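Local coordinates for putative uncharacterized protein PH1404 (Pyrococcus horikoshii, PDB 3AF6) that probably terminates archaeal transcription by cutting nascent RNA with a zinc-dependent nuclease of the metallo-beta-lactamase and beta-CASP type, at residues Q151-I156 against T466-A471; Q13-I18 against P40-Y45; L389-T394 against N602-V607. One frame throughout, in Å; residues are numbered along the deposited sequence.

From the N terminus, contact 2 comes first: helix 11-22 folds back on strand 41-46 and closes a short loop within the first KH repeat, before either of the others begins. Contact 1 opens at 151-156 and contact 3 at 389-394; contact 1 then closes at 466-471 and contact 3 at 602-607, so these two long loops cross. Contact 1 ties helix 151-161 of the archaeal CPSF-KH region to the beta-CASP region. Contact 3 joins the two parts of the metallo-beta-lactamase domain, between which the beta-CASP region is inserted. Contacts 1 and 3 lie on opposite sides of the chain's centre, about 32 Å between their centres, and no two contacts touch.

Contact 1: Q151-I156 against T466-A471; sequences QTIYSI and TAIHTA
Ile-153 reaches across to helix 462-471 with its terminal methyl, CD1 lying 3.5 Å from Ala-471 CB and 4.4 Å from Ile-468 CG1. Its CG1 branch stands anti to the carbonyl carbon (chi1 -71°) and runs on extended, which carries the methyl to Ala-471 CB and to the backbone of Ile-468. Ile-468 answers with its own CD1, which comes 4.0 Å from Thr-152 CB, the two side chains crossing at about a right angle. The axes of the two short segments come within 9.9 Å, 66° apart in direction, and no hydrogen bond joins the segments. Thr-152 OG1 is hydrogen-bonded to Glu-464 OE2, one turn before Ile-468 on the beta-CASP helix, so a polar link flanks the apolar one. Further along, Thr-470 OG1 donates to Ala-467 O at 2.7 Å, turning its hydroxyl back onto its own helix. Helix 282-301 adjoins the first segment, where Leu-290 touches Thr-152 and Asp-286 touches Ile-153. About 12 Å separates the side chains of Ile-468 and the zinc ligand His-258. Such oblique packing of two helices forms an interdomain junction here, between the archaeal CPSF-KH region and the beta-CASP region.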
loop_
_atom_site.group_PDB
_atom_site.type_symbol
_atom_site.label_atom_id
_atom_site.label_comp_id
_atom_site.label_asym_id
_atom_site.label_seq_id
_atom_site.Cartn_x
_atom_site.Cartn_y
_atom_site.Cartn_z
ATOM N N GLN A 151 -4.621 14.520 6.690
ATOM C CA GLN A 151 -4.507 14.370 8.136
ATOM C C GLN A 151 -3.539 13.224 8.385
ATOM O O GLN A 151 -2.658 13.303 9.246
ATOM C CB GLN A 151 -5.870 14.022 8.755
ATOM C CG GLN A 151 -6.787 15.214 9.034
ATOM C CD GLN A 151 -8.188 15.060 8.428
ATOM O OE1 GLN A 151 -8.422 15.417 7.264
ATOM N NE2 GLN A 151 -9.120 14.524 9.215
ATOM N N THR A 152 -3.710 12.165 7.599
ATOM C CA THR A 152 -2.895 10.964 7.705
ATOM C C THR A 152 -1.404 11.214 7.576
ATOM O O THR A 152 -0.631 10.787 8.427
ATOM C CB THR A 152 -3.292 9.935 6.648
ATOM O OG1 THR A 152 -4.716 9.860 6.574
ATOM C CG2 THR A 152 -2.747 8.566 7.015
ATOM N N ILE A 153 -0.995 11.887 6.506
ATOM C CA ILE A 153 0.423 12.162 6.293
ATOM C C ILE A 153 0.979 13.052 7.396
ATOM O O ILE A 153 2.103 12.856 7.865
ATOM C CB ILE A 153 0.651 12.832 4.922
ATOM C CG1 ILE A 153 0.407 11.803 3.810
ATOM C CG2 ILE A 153 2.049 13.426 4.857
ATOM C CD1 ILE A 153 0.289 12.386 2.431
ATOM N N TYR A 154 0.179 14.028 7.807
ATOM C CA TYR A 154 0.577 14.949 8.856
ATOM C C TYR A 154 0.750 14.179 10.155
ATOM O O TYR A 154 1.722 14.385 10.888
ATOM C CB TYR A 154 -0.487 16.044 9.012
ATOM C CG TYR A 154 -0.359 16.907 10.253
ATOM C CD1 TYR A 154 -1.037 16.575 11.434
ATOM C CD2 TYR A 154 0.411 18.074 10.240
ATOM C CE1 TYR A 154 -0.953 17.386 12.569
ATOM C CE2 TYR A 154 0.503 18.892 11.367
ATOM C CZ TYR A 154 -0.182 18.546 12.528
ATOM O OH TYR A 154 -0.098 19.359 13.641
ATOM N N SER A 155 -0.190 13.282 10.433
ATOM C CA SER A 155 -0.121 12.491 11.650
ATOM C C SER A 155 1.132 11.619 11.692
ATOM O O SER A 155 1.837 11.582 12.698
ATOM C CB SER A 155 -1.356 11.613 11.784
ATOM O OG SER A 155 -1.335 10.954 13.034
ATOM N N ILE A 156 1.407 10.914 10.604
ATOM C CA ILE A 156 2.583 10.063 10.543
ATOM C C ILE A 156 3.830 10.908 10.803
ATOM O O ILE A 156 4.668 10.570 11.641
ATOM C CB ILE A 156 2.693 9.383 9.161
ATOM C CG1 ILE A 156 1.508 8.438 8.958
ATOM C CG2 ILE A 156 4.003 8.637 9.044
ATOM C CD1 ILE A 156 1.483 7.759 7.614
ATOM N N THR A 466 -7.909 10.268 -1.397
ATOM C CA THR A 466 -7.582 10.993 -2.614
ATOM C C THR A 466 -6.473 11.998 -2.330
ATOM O O THR A 466 -5.668 12.298 -3.204
ATOM C CB THR A 466 -8.803 11.734 -3.183
ATOM O OG1 THR A 466 -9.868 10.802 -3.413
ATOM C CG2 THR A 466 -8.443 12.410 -4.496
ATOM N N ALA A 467 -6.414 12.509 -1.108
ATOM C CA ALA A 467 -5.370 13.476 -0.783
ATOM C C ALA A 467 -4.012 12.798 -0.874
ATOM O O ALA A 467 -3.064 13.346 -1.430
ATOM C CB ALA A 467 -5.578 14.061 0.637
ATOM N N ILE A 468 -3.930 11.594 -0.328
ATOM C CA ILE A 468 -2.686 10.844 -0.324
ATOM C C ILE A 468 -2.178 10.595 -1.744
ATOM O O ILE A 468 -0.971 10.628 -1.995
ATOM C CB ILE A 468 -2.880 9.532 0.463
ATOM C CG1 ILE A 468 -3.247 9.900 1.912
ATOM C CG2 ILE A 468 -1.631 8.674 0.400
ATOM C CD1 ILE A 468 -3.514 8.736 2.856
ATOM N N HIS A 469 -3.096 10.363 -2.671
ATOM C CA HIS A 469 -2.709 10.147 -4.055
ATOM C C HIS A 469 -1.917 11.353 -4.570
ATOM O O HIS A 469 -0.818 11.209 -5.113
ATOM C CB HIS A 469 -3.952 9.939 -4.935
ATOM C CG HIS A 469 -4.521 8.555 -4.861
ATOM N ND1 HIS A 469 -5.065 8.028 -3.709
ATOM C CD2 HIS A 469 -4.602 7.575 -5.795
ATOM C CE1 HIS A 469 -5.453 6.786 -3.934
ATOM N NE2 HIS A 469 -5.183 6.486 -5.193
ATOM N N THR A 470 -2.481 12.546 -4.378
ATOM C CA THR A 470 -1.851 13.773 -4.843
ATOM C C THR A 470 -0.528 14.098 -4.166
ATOM O O THR A 470 0.179 14.997 -4.610
ATOM C CB THR A 470 -2.788 14.982 -4.689
ATOM O OG1 THR A 470 -2.920 15.315 -3.302
ATOM C CG2 THR A 470 -4.163 14.664 -5.278
ATOM N N ALA A 471 -0.186 13.369 -3.109
ATOM C CA ALA A 471 1.077 13.590 -2.409
ATOM C C ALA A 471 2.146 12.675 -2.998
ATOM O O ALA A 471 3.339 12.828 -2.706
ATOM C CB ALA A 471 0.919 13.303 -0.925
#

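Contact 2: Q13-I18 against P40-Y45; sequences QILRDI and PELVIY
Ile-18, which packs on Leu-42, is held in its helix through Ile-14 O, a carbonyl oxygen that accepts from two backbone donors, Ile-18 N and Asp-17 N, each at 3.0 Å. The fold is a type II KH domain, here the first repeat (KHa), in which helix 11-22 lies against a three-stranded sheet and strand 41-46 is the middle strand. Leu-42 points from that strand toward the helix, with its CG anti to the backbone N (chi1 175°), and divides its two methyls between two helical residues three positions apart. Its backbone is hydrogen-bonded to Arg-69 and to Ser-71 of the parallel neighbour, strand 70-74, and its side chain also touches Ile-35 and Leu-66. Ile-18 touches Leu-66 as well, which brings helix 59-66 into the same apolar cluster, while Leu-15 leans on Phe-37 of strand 32-38. On the other face of the strand, Val-43 CG1 sits over the centre of the Tyr-45 ring, 3.6 Å above its plane. Across the contact both helical side chains run past Leu-42 in the opposite sense: Leu-15 CD2 lies 4.1 Å from Leu-42 CD1, and Ile-18 CG2 lies 3.7 Å from Leu-42 CD2.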
loop_
_atom_site.group_PDB
_atom_site.type_symbol
_atom_site.label_atom_id
_atom_site.label_comp_id
_atom_site.label_asym_id
_atom_site.label_seq_id
_atom_site.Cartn_x
_atom_site.Cartn_y
_atom_site.Cartn_z
ATOM N N GLN A 13 31.295 -6.989 14.489
ATOM C CA GLN A 13 32.472 -7.737 14.094
ATOM C C GLN A 13 32.611 -7.502 12.587
ATOM O O GLN A 13 33.715 -7.439 12.048
ATOM C CB GLN A 13 32.238 -9.214 14.400
ATOM C CG GLN A 13 33.407 -10.140 14.152
ATOM C CD GLN A 13 33.063 -11.576 14.519
ATOM O OE1 GLN A 13 32.707 -11.871 15.666
ATOM N NE2 GLN A 13 33.159 -12.478 13.543
ATOM N N ILE A 14 31.466 -7.360 11.924
ATOM C CA ILE A 14 31.400 -7.114 10.483
ATOM C C ILE A 14 31.659 -5.637 10.194
ATOM O O ILE A 14 32.261 -5.295 9.179
ATOM C CB ILE A 14 30.008 -7.502 9.909
ATOM C CG1 ILE A 14 29.775 -9.004 10.092
ATOM C CG2 ILE A 14 29.915 -7.113 8.438
ATOM C CD1 ILE A 14 28.439 -9.489 9.588
ATOM N N LEU A 15 31.185 -4.769 11.087
ATOM C CA LEU A 15 31.381 -3.328 10.950
ATOM C C LEU A 15 32.872 -3.047 11.090
ATOM O O LEU A 15 33.417 -2.137 10.469
ATOM C CB LEU A 15 30.617 -2.576 12.047
ATOM C CG LEU A 15 29.110 -2.370 11.881
ATOM C CD1 LEU A 15 28.513 -1.837 13.170
ATOM C CD2 LEU A 15 28.856 -1.407 10.739
ATOM N N ARG A 16 33.520 -3.851 11.920
ATOM C CA ARG A 16 34.946 -3.732 12.175
ATOM C C ARG A 16 35.728 -3.948 10.877
ATOM O O ARG A 16 36.882 -3.541 10.760
ATOM C CB ARG A 16 35.339 -4.762 13.232
ATOM C CG ARG A 16 36.712 -4.602 13.837
ATOM C CD ARG A 16 36.840 -5.545 15.016
ATOM N NE ARG A 16 35.955 -5.154 16.112
ATOM C CZ ARG A 16 35.312 -6.007 16.906
ATOM N NH1 ARG A 16 34.537 -5.548 17.880
ATOM N NH2 ARG A 16 35.428 -7.316 16.717
ATOM N N ASP A 17 35.093 -4.592 9.902
ATOM C CA ASP A 17 35.729 -4.835 8.611
ATOM C C ASP A 17 35.231 -3.800 7.609
ATOM O O ASP A 17 35.901 -3.501 6.623
ATOM C CB ASP A 17 35.416 -6.248 8.110
ATOM C CG ASP A 17 35.950 -7.324 9.034
ATOM O OD1 ASP A 17 35.847 -8.520 8.684
ATOM O OD2 ASP A 17 36.469 -6.973 10.116
ATOM N N ILE A 18 34.043 -3.265 7.866
ATOM C CA ILE A 18 33.464 -2.237 7.008
ATOM C C ILE A 18 34.263 -0.969 7.288
ATOM O O ILE A 18 34.730 -0.287 6.376
ATOM C CB ILE A 18 31.972 -1.968 7.358
ATOM C CG1 ILE A 18 31.120 -3.211 7.074
ATOM C CG2 ILE A 18 31.457 -0.771 6.564
ATOM C CD1 ILE A 18 30.997 -3.564 5.605
ATOM N N PRO A 40 18.138 -1.465 6.626
ATOM C CA PRO A 40 18.975 -2.018 5.558
ATOM C C PRO A 40 20.241 -1.212 5.251
ATOM O O PRO A 40 21.298 -1.787 4.990
ATOM C CB PRO A 40 18.027 -2.050 4.361
ATOM C CG PRO A 40 16.696 -2.259 4.999
ATOM C CD PRO A 40 16.744 -1.325 6.182
ATOM N N GLU A 41 20.135 0.116 5.298
ATOM C CA GLU A 41 21.264 0.986 4.975
ATOM C C GLU A 41 22.333 1.239 6.034
ATOM O O GLU A 41 22.087 1.157 7.235
ATOM C CB GLU A 41 20.749 2.332 4.441
ATOM C CG GLU A 41 19.510 2.872 5.134
ATOM C CD GLU A 41 19.029 4.186 4.531
ATOM O OE1 GLU A 41 19.756 5.193 4.648
ATOM O OE2 GLU A 41 17.930 4.212 3.937
ATOM N N LEU A 42 23.533 1.544 5.548
ATOM C CA LEU A 42 24.690 1.832 6.386
ATOM C C LEU A 42 24.843 3.341 6.530
ATOM O O LEU A 42 24.821 4.070 5.541
ATOM C CB LEU A 42 25.954 1.253 5.747
ATOM C CG LEU A 42 27.291 1.563 6.425
ATOM C CD1 LEU A 42 27.330 0.968 7.824
ATOM C CD2 LEU A 42 28.418 1.004 5.576
ATOM N N VAL A 43 25.002 3.804 7.763
ATOM C CA VAL A 43 25.146 5.228 8.025
ATOM C C VAL A 43 26.557 5.599 8.474
ATOM O O VAL A 43 27.070 5.074 9.468
ATOM C CB VAL A 43 24.143 5.689 9.095
ATOM C CG1 VAL A 43 24.293 7.180 9.338
ATOM C CG2 VAL A 43 22.728 5.360 8.654
ATOM N N ILE A 44 27.175 6.513 7.727
ATOM C CA ILE A 44 28.527 6.984 8.018
ATOM C C ILE A 44 28.511 8.470 8.370
ATOM O O ILE A 44 28.531 9.327 7.484
ATOM C CB ILE A 44 29.461 6.783 6.802
ATOM C CG1 ILE A 44 29.522 5.300 6.424
ATOM C CG2 ILE A 44 30.849 7.310 7.126
ATOM C CD1 ILE A 44 30.349 5.009 5.183
ATOM N N TYR A 45 28.474 8.766 9.667
ATOM C CA TYR A 45 28.455 10.147 10.148
ATOM C C TYR A 45 29.835 10.812 10.065
ATOM O O TYR A 45 30.860 10.187 10.352
ATOM C CB TYR A 45 27.942 10.195 11.595
ATOM C CG TYR A 45 26.454 9.936 11.748
ATOM C CD1 TYR A 45 25.515 10.718 11.071
ATOM C CD2 TYR A 45 25.984 8.933 12.597
ATOM C CE1 TYR A 45 24.147 10.507 11.237
ATOM C CE2 TYR A 45 24.618 8.715 12.770
ATOM C CZ TYR A 45 23.706 9.507 12.088
ATOM O OH TYR A 45 22.355 9.303 12.264
#

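Contact 3: L389-T394 against N602-V607; sequences LVMEST and NYVAKV
Met-391 and Leu-389 reach the helix by different torsions: the Met-391 CG lies between the backbone N and the carbonyl carbon (chi1 70°), whereas Leu-389 holds its CG anti to the backbone N. The methionine chain then bends at its far end (chi3 -57°), and the Met-391 and Val-604 side chains cross at about a right angle, so that the thioether meets one methyl of the valine. Met-391 SD is 3.9 Å from Val-604 CG2, and Met-391 CE is 4.1 Å from the same methyl. The Tyr-603 side chain points toward the strand. Leu-389 CD2 lies in the plane of this ring at its edge, 3.9 Å from Tyr-603 CE2, while Met-391 CE approaches obliquely, 4.5 Å from Tyr-603 CD2. No hydrogen bond spans the contact; the buried tyrosine hydroxyl is satisfied by Asn-380 O, and the ring also packs against Phe-368 and edge-to-face with Phe-370. Farther along this segment, Glu-392 OE1 accepts from Thr-394 OG1 and, at 3.1 Å, from Thr-394 N, which arrives nearly in line with the C-O bond. Two donors thus help to fix the carboxylate, whose OE2 is hydrogen-bonded to His-594 ND1 and Phe-368 N and lies close to Asp-367, a ligand of both zinc ions; the Met-391 side chain is about 8 Å from that of the zinc ligand His-618 and about 12 Å from a bound zinc ion. Strand 388-392 runs between strands 360-364 and 613-617 in one sheet of the metallo-beta-lactamase fold, and helix 597-606 runs roughly antiparallel to it (157° between the short segments), next to helix 621-635, whose Ile-631 touches both Met-391 and Val-604, as does Ile-614 of strand 613-617.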
loop_
_atom_site.group_PDB
_atom_site.type_symbol
_atom_site.label_atom_id
_atom_site.label_comp_id
_atom_site.label_asym_id
_atom_site.label_seq_id
_atom_site.Cartn_x
_atom_site.Cartn_y
_atom_site.Cartn_z
ATOM N N LEU A 389 7.221 -18.052 -9.199
ATOM C CA LEU A 389 6.244 -16.976 -9.238
ATOM C C LEU A 389 4.952 -17.329 -8.502
ATOM O O LEU A 389 4.281 -18.299 -8.845
ATOM C CB LEU A 389 5.900 -16.612 -10.684
ATOM C CG LEU A 389 4.854 -15.493 -10.790
ATOM C CD1 LEU A 389 5.427 -14.245 -10.138
ATOM C CD2 LEU A 389 4.485 -15.212 -12.248
ATOM N N VAL A 390 4.609 -16.541 -7.489
ATOM C CA VAL A 390 3.370 -16.766 -6.740
ATOM C C VAL A 390 2.469 -15.664 -7.264
ATOM O O VAL A 390 2.802 -14.493 -7.105
ATOM C CB VAL A 390 3.565 -16.569 -5.206
ATOM C CG1 VAL A 390 2.277 -16.892 -4.476
ATOM C CG2 VAL A 390 4.704 -17.441 -4.699
ATOM N N MET A 391 1.350 -16.028 -7.890
ATOM C CA MET A 391 0.455 -15.025 -8.466
ATOM C C MET A 391 -0.999 -15.137 -8.016
ATOM O O MET A 391 -1.459 -16.211 -7.644
ATOM C CB MET A 391 0.525 -15.088 -10.002
ATOM C CG MET A 391 -0.098 -16.342 -10.622
ATOM S SD MET A 391 0.132 -16.482 -12.427
ATOM C CE MET A 391 -0.589 -14.951 -13.006
ATOM N N GLU A 392 -1.727 -14.022 -8.068
ATOM C CA GLU A 392 -3.126 -14.014 -7.666
ATOM C C GLU A 392 -4.021 -14.692 -8.718
ATOM O O GLU A 392 -3.608 -14.888 -9.857
ATOM C CB GLU A 392 -3.590 -12.579 -7.400
ATOM C CG GLU A 392 -3.676 -11.693 -8.619
ATOM C CD GLU A 392 -4.948 -10.846 -8.634
ATOM O OE1 GLU A 392 -6.044 -11.436 -8.700
ATOM O OE2 GLU A 392 -4.851 -9.597 -8.582
ATOM N N SER A 393 -5.241 -15.056 -8.329
ATOM C CA SER A 393 -6.164 -15.730 -9.236
ATOM C C SER A 393 -7.606 -15.248 -9.098
ATOM O O SER A 393 -8.535 -15.987 -9.422
ATOM C CB SER A 393 -6.149 -17.240 -8.976
ATOM O OG SER A 393 -4.846 -17.704 -8.661
ATOM N N THR A 394 -7.805 -14.028 -8.615
ATOM C CA THR A 394 -9.154 -13.509 -8.443
ATOM C C THR A 394 -10.039 -13.790 -9.659
ATOM O O THR A 394 -11.212 -14.132 -9.516
ATOM C CB THR A 394 -9.149 -11.996 -8.191
ATOM O OG1 THR A 394 -8.122 -11.664 -7.253
ATOM C CG2 THR A 394 -10.486 -11.567 -7.613
ATOM N N ASN A 602 -1.745 -13.811 -19.987
ATOM C CA ASN A 602 -0.805 -12.981 -20.728
ATOM C C ASN A 602 0.378 -12.543 -19.873
ATOM O O ASN A 602 1.465 -12.302 -20.389
ATOM C CB ASN A 602 -1.519 -11.756 -21.303
ATOM C CG ASN A 602 -0.585 -10.850 -22.079
ATOM O OD1 ASN A 602 -0.564 -9.640 -21.867
ATOM N ND2 ASN A 602 0.193 -11.430 -22.981
ATOM N N TYR A 603 0.176 -12.438 -18.565
ATOM C CA TYR A 603 1.270 -12.042 -17.684
ATOM C C TYR A 603 2.288 -13.170 -17.627
ATOM O O TYR A 603 3.494 -12.933 -17.517
ATOM C CB TYR A 603 0.772 -11.753 -16.259
ATOM C CG TYR A 603 1.872 -11.247 -15.348
ATOM C CD1 TYR A 603 2.324 -9.925 -15.437
ATOM C CD2 TYR A 603 2.539 -12.112 -14.483
ATOM C CE1 TYR A 603 3.423 -9.480 -14.690
ATOM C CE2 TYR A 603 3.633 -11.685 -13.741
ATOM C CZ TYR A 603 4.069 -10.368 -13.850
ATOM O OH TYR A 603 5.157 -9.945 -13.124
ATOM N N VAL A 604 1.798 -14.404 -17.691
ATOM C CA VAL A 604 2.682 -15.556 -17.637
ATOM C C VAL A 604 3.495 -15.577 -18.919
ATOM O O VAL A 604 4.721 -15.710 -18.889
ATOM C CB VAL A 604 1.886 -16.875 -17.495
ATOM C CG1 VAL A 604 2.844 -18.055 -17.381
ATOM C CG2 VAL A 604 0.987 -16.807 -16.262
ATOM N N ALA A 605 2.807 -15.428 -20.045
ATOM C CA ALA A 605 3.462 -15.411 -21.355
ATOM C C ALA A 605 4.602 -14.383 -21.411
ATOM O O ALA A 605 5.706 -14.699 -21.859
ATOM C CB ALA A 605 2.435 -15.111 -22.442
ATOM N N LYS A 606 4.336 -13.172 -20.937
ATOM C CA LYS A 606 5.328 -12.102 -20.957
ATOM C C LYS A 606 6.341 -12.060 -19.809
ATOM O O LYS A 606 7.435 -11.528 -19.987
ATOM C CB LYS A 606 4.634 -10.738 -20.997
ATOM C CG LYS A 606 3.621 -10.545 -22.110
ATOM C CD LYS A 606 4.263 -9.974 -23.366
ATOM C CE LYS A 606 3.209 -9.421 -24.324
ATOM N NZ LYS A 606 2.182 -10.444 -24.697
ATOM N N VAL A 607 6.009 -12.586 -18.634
ATOM C CA VAL A 607 6.964 -12.490 -17.534
ATOM C C VAL A 607 8.340 -13.029 -17.920
ATOM O O VAL A 607 8.461 -14.038 -18.624
ATOM C CB VAL A 607 6.445 -13.183 -16.253
ATOM C CG1 VAL A 607 6.257 -14.657 -16.479
ATOM C CG2 VAL A 607 7.401 -12.921 -15.118
#